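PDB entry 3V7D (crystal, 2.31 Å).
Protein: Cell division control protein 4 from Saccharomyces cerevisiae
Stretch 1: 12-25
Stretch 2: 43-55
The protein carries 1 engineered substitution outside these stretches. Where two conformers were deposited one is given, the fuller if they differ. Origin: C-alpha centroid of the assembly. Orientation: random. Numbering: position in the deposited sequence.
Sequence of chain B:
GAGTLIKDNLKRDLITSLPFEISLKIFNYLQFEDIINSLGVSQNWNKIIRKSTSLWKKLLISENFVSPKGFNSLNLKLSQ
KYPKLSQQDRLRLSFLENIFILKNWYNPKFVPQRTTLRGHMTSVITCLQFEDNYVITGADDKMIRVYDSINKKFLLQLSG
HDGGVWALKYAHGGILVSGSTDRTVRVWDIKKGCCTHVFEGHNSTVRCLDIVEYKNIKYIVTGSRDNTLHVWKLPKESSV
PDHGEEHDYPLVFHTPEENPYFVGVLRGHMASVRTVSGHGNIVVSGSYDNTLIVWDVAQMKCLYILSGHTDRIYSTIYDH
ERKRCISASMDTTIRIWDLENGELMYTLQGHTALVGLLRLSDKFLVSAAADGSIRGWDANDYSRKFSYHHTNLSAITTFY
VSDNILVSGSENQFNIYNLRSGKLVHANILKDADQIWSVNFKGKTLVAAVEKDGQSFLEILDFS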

# COMPACT_ATOMS: atom_id res chain seq x y z
N ARG B 12 17.61 -35.72 10.19
CA ARG B 12 17.84 -34.78 11.26
C ARG B 12 16.86 -33.62 11.22
O ARG B 12 16.56 -33.08 10.16
N ASP B 13 16.34 -33.25 12.38
CA ASP B 13 15.51 -32.07 12.49
C ASP B 13 16.40 -30.84 12.33
O ASP B 13 16.84 -30.25 13.32
N LEU B 14 16.65 -30.47 11.08
CA LEU B 14 17.54 -29.35 10.76
C LEU B 14 17.05 -28.02 11.33
O LEU B 14 17.85 -27.19 11.76
N ILE B 15 15.74 -27.81 11.32
CA ILE B 15 15.16 -26.55 11.78
C ILE B 15 15.39 -26.35 13.27
O ILE B 15 15.73 -25.26 13.72
N THR B 16 15.21 -27.43 14.04
CA THR B 16 15.46 -27.38 15.47
C THR B 16 16.96 -27.30 15.78
O THR B 16 17.38 -26.52 16.63
N SER B 17 17.75 -28.09 15.07
CA SER B 17 19.18 -28.22 15.34
C SER B 17 19.98 -26.97 15.01
O SER B 17 20.84 -26.56 15.79
N LEU B 18 19.70 -26.36 13.86
CA LEU B 18 20.44 -25.18 13.41
C LEU B 18 20.23 -23.99 14.35
O LEU B 18 19.23 -23.94 15.06
N PRO B 19 21.18 -23.05 14.36
CA PRO B 19 20.98 -21.82 15.13
C PRO B 19 19.77 -21.06 14.61
O PRO B 19 19.49 -21.13 13.41
N PHE B 20 19.06 -20.37 15.50
CA PHE B 20 17.80 -19.70 15.19
C PHE B 20 17.83 -18.83 13.92
O PHE B 20 16.94 -18.92 13.08
N GLU B 21 18.86 -17.99 13.79
CA GLU B 21 18.96 -17.09 12.65
C GLU B 21 19.03 -17.84 11.33
O GLU B 21 18.50 -17.39 10.31
N ILE B 22 19.68 -19.00 11.34
CA ILE B 22 19.82 -19.81 10.14
C ILE B 22 18.52 -20.51 9.75
O ILE B 22 18.16 -20.56 8.58
N SER B 23 17.81 -21.04 10.74
CA SER B 23 16.51 -21.65 10.47
C SER B 23 15.54 -20.58 10.00
O SER B 23 14.63 -20.85 9.21
N LEU B 24 15.75 -19.36 10.48
CA LEU B 24 14.93 -18.22 10.07
C LEU B 24 15.16 -17.92 8.60
O LEU B 24 14.23 -17.60 7.86
N LYS B 25 16.42 -18.01 8.19
CA LYS B 25 16.81 -17.81 6.81
C LYS B 25 16.09 -18.81 5.89
O LYS B 25 15.70 -18.49 4.77
N GLN B 43 5.78 -28.62 18.25
CA GLN B 43 5.75 -27.50 19.18
C GLN B 43 6.96 -26.58 19.01
O GLN B 43 6.84 -25.36 19.10
N ASN B 44 8.12 -27.17 18.74
CA ASN B 44 9.35 -26.42 18.57
C ASN B 44 9.37 -25.59 17.28
O ASN B 44 9.81 -24.44 17.27
N TRP B 45 8.91 -26.20 16.19
CA TRP B 45 8.81 -25.48 14.93
C TRP B 45 7.83 -24.34 15.11
O TRP B 45 8.07 -23.21 14.66
N ASN B 46 6.72 -24.64 15.78
CA ASN B 46 5.69 -23.64 16.05
C ASN B 46 6.28 -22.47 16.81
O ASN B 46 6.03 -21.31 16.48
N LYS B 47 7.08 -22.78 17.82
CA LYS B 47 7.70 -21.76 18.66
C LYS B 47 8.68 -20.91 17.85
O LYS B 47 8.67 -19.68 17.93
N ILE B 48 9.52 -21.57 17.06
CA ILE B 48 10.53 -20.90 16.24
C ILE B 48 9.91 -19.89 15.26
O ILE B 48 10.39 -18.76 15.14
N ILE B 49 8.86 -20.30 14.56
CA ILE B 49 8.21 -19.44 13.57
C ILE B 49 7.52 -18.23 14.20
O ILE B 49 7.64 -17.11 13.71
N ARG B 50 6.81 -18.46 15.30
CA ARG B 50 6.06 -17.39 15.96
C ARG B 50 6.97 -16.47 16.76
O ARG B 50 6.50 -15.57 17.46
N LYS B 51 8.27 -16.68 16.64
CA LYS B 51 9.26 -15.92 17.39
C LYS B 51 9.68 -14.67 16.62
O LYS B 51 9.96 -13.63 17.21
N SER B 52 9.74 -14.77 15.30
CA SER B 52 10.28 -13.68 14.50
C SER B 52 9.22 -12.70 14.02
O SER B 52 8.17 -13.10 13.50
N THR B 53 9.50 -11.42 14.19
CA THR B 53 8.68 -10.36 13.63
C THR B 53 9.00 -10.24 12.15
O THR B 53 8.10 -10.15 11.31
N SER B 54 10.29 -10.27 11.84
CA SER B 54 10.78 -10.01 10.49
C SER B 54 10.16 -10.95 9.45
O SER B 54 9.86 -10.52 8.33
N LEU B 55 9.96 -12.20 9.82
CA LEU B 55 9.37 -13.18 8.91
C LEU B 55 8.02 -12.68 8.38
O LEU B 55 7.77 -12.70 7.18

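Packing of residues 43-55 against residues 12-25 of Cdc4, followed along the second stretch; together the two bury 549 Å² of surface. Gln 43 opens its helix out of reach of the first stretch. Asn 44 points toward it from the exposed margin, its CB 4.0 Å from OG1 of Thr 16, whose chi1 is m. Trp 45 makes the one hydrogen bond between the stretches. Its CA-to-CB bond runs sideways, but chi1 m (-83°) and chi2 of 44° bring the indole across, so that NE1 donates to OD1 of Asp 13 at 2.9 Å with a nearly straight N-H...O angle of 166°. The same carboxylate of Asp 13 (chi1 t) caps the helix that follows it: OD1 also accepts from N of Thr 16 at 3.3 Å, and OD2 from OG1 of Thr 16 at 2.9 Å. The indole thus bonds to a helix cap. Asp 13 OD1 and Thr 16 OG1 both lie at the edge of the indole, whereas Ile 15 (chi1 m, chi2 m) points toward the second stretch and covers one face: its CG2 sits 3.7 Å from the centroid of the five-membered ring, 11° off the normal, and its CG1 approaches CZ2 of Trp 45 to 3.4 Å. Asn 46 and Lys 47 stay out of reach. One turn after Trp 45, Ile 48 (chi1 m, chi2 t) has the largest area covered by the partner. Its CD1 reaches CG2 of Ile 15 at 3.9 Å and O of Ile 15 at 3.6 Å, while its CG2 meets CE1 of Phe 20 at 4.0 Å, so this side chain bridges the two helices of the first stretch. That same O of Ile 15 accepts from OG of Ser 23 (chi1 m) at 2.6 Å. The Phe 20 ring (chi1 t) presents its edge to the backbone O of Ile 48, 3.5 Å from CE1. Ile 49 points away and Arg 50 is out of reach. Lys 51 starts toward the partner, its CD 3.6 Å from CE1 of Phe 20, before its end leads away. Ser 52 (chi1 p) points inward, with OG 3.5 Å from CD1 of Leu 24, an off-rotamer side chain (chi1 -146°, chi2 p) whose end swings nearer. Ser 54 (chi1 p) closes the contact, OG lying 4.0 Å from CD2 of Leu 24, while Leu 55 points toward the partner without close contact.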

# COMPACT_ATOMS: atom_id res chain seq x y z
CB ARG B 12 19.27 -34.26 11.20
CG ARG B 12 19.60 -33.23 12.26
CD ARG B 12 21.10 -33.13 12.51
NE ARG B 12 21.37 -32.42 13.76
CZ ARG B 12 22.24 -32.81 14.67
NH1 ARG B 12 22.96 -33.91 14.49
NH2 ARG B 12 22.41 -32.09 15.78
CB ASP B 13 14.78 -32.06 13.83
CG ASP B 13 13.72 -30.99 13.90
OD1 ASP B 13 13.68 -30.11 13.01
OD2 ASP B 13 12.92 -31.03 14.85
CB LEU B 14 17.73 -29.23 9.25
CG LEU B 14 18.31 -30.44 8.51
CD1 LEU B 14 18.63 -30.06 7.08
CD2 LEU B 14 19.55 -30.97 9.21
CB ILE B 15 13.66 -26.46 11.43
CG1 ILE B 15 13.48 -26.28 9.91
CG2 ILE B 15 12.96 -25.33 12.20
CD1 ILE B 15 14.13 -25.04 9.35
CB THR B 16 14.86 -28.62 16.17
OG1 THR B 16 13.43 -28.53 16.14
CG2 THR B 16 15.32 -28.70 17.62
CB SER B 17 19.76 -29.42 14.59
OG SER B 17 19.18 -30.63 15.04
CB LEU B 18 20.03 -24.81 11.99
CG LEU B 18 20.56 -25.72 10.88
CD1 LEU B 18 19.82 -25.45 9.58
CD2 LEU B 18 22.06 -25.54 10.71
CB PRO B 19 22.26 -21.02 14.86
CG PRO B 19 23.29 -22.07 14.54
CD PRO B 19 22.54 -23.12 13.78
CB PHE B 20 17.34 -18.86 16.39
CG PHE B 20 16.11 -18.04 16.12
CD1 PHE B 20 14.86 -18.64 16.04
CD2 PHE B 20 16.20 -16.67 15.95
CE1 PHE B 20 13.72 -17.88 15.80
CE2 PHE B 20 15.07 -15.91 15.71
CZ PHE B 20 13.83 -16.51 15.63
CB GLU B 21 20.16 -16.16 12.81
CG GLU B 21 20.13 -15.30 14.07
CD GLU B 21 18.97 -14.31 14.09
OE1 GLU B 21 18.46 -13.96 13.00
OE2 GLU B 21 18.58 -13.88 15.20
CB ILE B 22 20.97 -20.83 10.27
CG1 ILE B 22 22.29 -20.10 10.50
CG2 ILE B 22 21.05 -21.72 9.03
CD1 ILE B 22 23.49 -21.01 10.55
CB SER B 23 15.96 -22.35 11.72
OG SER B 23 16.72 -23.51 12.02
CB LEU B 24 15.28 -17.00 10.91
CG LEU B 24 14.09 -16.10 11.20
CD1 LEU B 24 13.12 -16.86 12.10
CD2 LEU B 24 14.53 -14.79 11.83
CB LYS B 25 18.33 -17.95 6.69
CG LYS B 25 18.90 -17.56 5.35
CD LYS B 25 20.43 -17.56 5.37
CE LYS B 25 20.98 -16.57 6.40
NZ LYS B 25 21.96 -15.63 5.79
CB GLN B 43 5.66 -27.99 20.64
CG GLN B 43 4.29 -28.50 21.04
CD GLN B 43 3.29 -27.38 21.30
OE1 GLN B 43 3.52 -26.23 20.95
NE2 GLN B 43 2.17 -27.72 21.92
CB ASN B 44 10.54 -27.38 18.59
CG ASN B 44 10.38 -28.46 19.64
OD1 ASN B 44 9.56 -29.37 19.49
ND2 ASN B 44 11.17 -28.37 20.71
CB TRP B 45 8.33 -26.39 13.80
CG TRP B 45 9.41 -27.22 13.14
CD1 TRP B 45 10.40 -27.92 13.77
CD2 TRP B 45 9.59 -27.44 11.74
NE1 TRP B 45 11.19 -28.55 12.84
CE2 TRP B 45 10.72 -28.27 11.58
CE3 TRP B 45 8.92 -27.00 10.59
CZ2 TRP B 45 11.18 -28.69 10.33
CZ3 TRP B 45 9.38 -27.41 9.35
CH2 TRP B 45 10.50 -28.24 9.23
CB ASN B 46 4.54 -24.28 16.84
CG ASN B 46 3.34 -23.36 16.96
OD1 ASN B 46 3.24 -22.56 17.90
ND2 ASN B 46 2.41 -23.48 16.02
CB LYS B 47 8.41 -22.40 19.85
CG LYS B 47 8.84 -21.42 20.93
CD LYS B 47 9.72 -22.09 21.98
CE LYS B 47 8.94 -23.08 22.84
NZ LYS B 47 8.04 -22.40 23.81
CB ILE B 48 11.39 -21.92 15.47
CG1 ILE B 48 12.33 -22.65 16.43
CG2 ILE B 48 12.18 -21.24 14.37
CD1 ILE B 48 13.15 -23.75 15.77
CB ILE B 49 7.20 -20.24 12.73
CG1 ILE B 49 7.93 -21.29 11.89
CG2 ILE B 49 6.37 -19.31 11.86
CD1 ILE B 49 7.02 -22.30 11.24
CB ARG B 50 4.96 -17.98 16.84
CG ARG B 50 3.94 -18.79 16.05
CD ARG B 50 3.02 -19.56 16.96
NE ARG B 50 2.26 -18.69 17.84
CZ ARG B 50 1.57 -19.11 18.89
NH1 ARG B 50 1.55 -20.40 19.20
NH2 ARG B 50 0.90 -18.24 19.64
CB LYS B 51 10.48 -16.79 17.64
CG LYS B 51 11.06 -16.76 19.03
CD LYS B 51 12.24 -17.73 19.09
CE LYS B 51 12.90 -17.77 20.46
NZ LYS B 51 12.10 -18.55 21.45
CB SER B 52 11.05 -14.22 13.29
OG SER B 52 10.21 -15.02 12.48
CB THR B 53 8.97 -9.01 14.33
OG1 THR B 53 8.39 -9.02 15.64
CG2 THR B 53 8.38 -7.85 13.54
CB SER B 54 12.31 -10.09 10.44
OG SER B 54 12.78 -11.39 10.73
CB LEU B 55 9.19 -14.52 9.62
CG LEU B 55 8.75 -15.75 8.82
CD1 LEU B 55 9.28 -16.99 9.50
CD2 LEU B 55 7.23 -15.83 8.72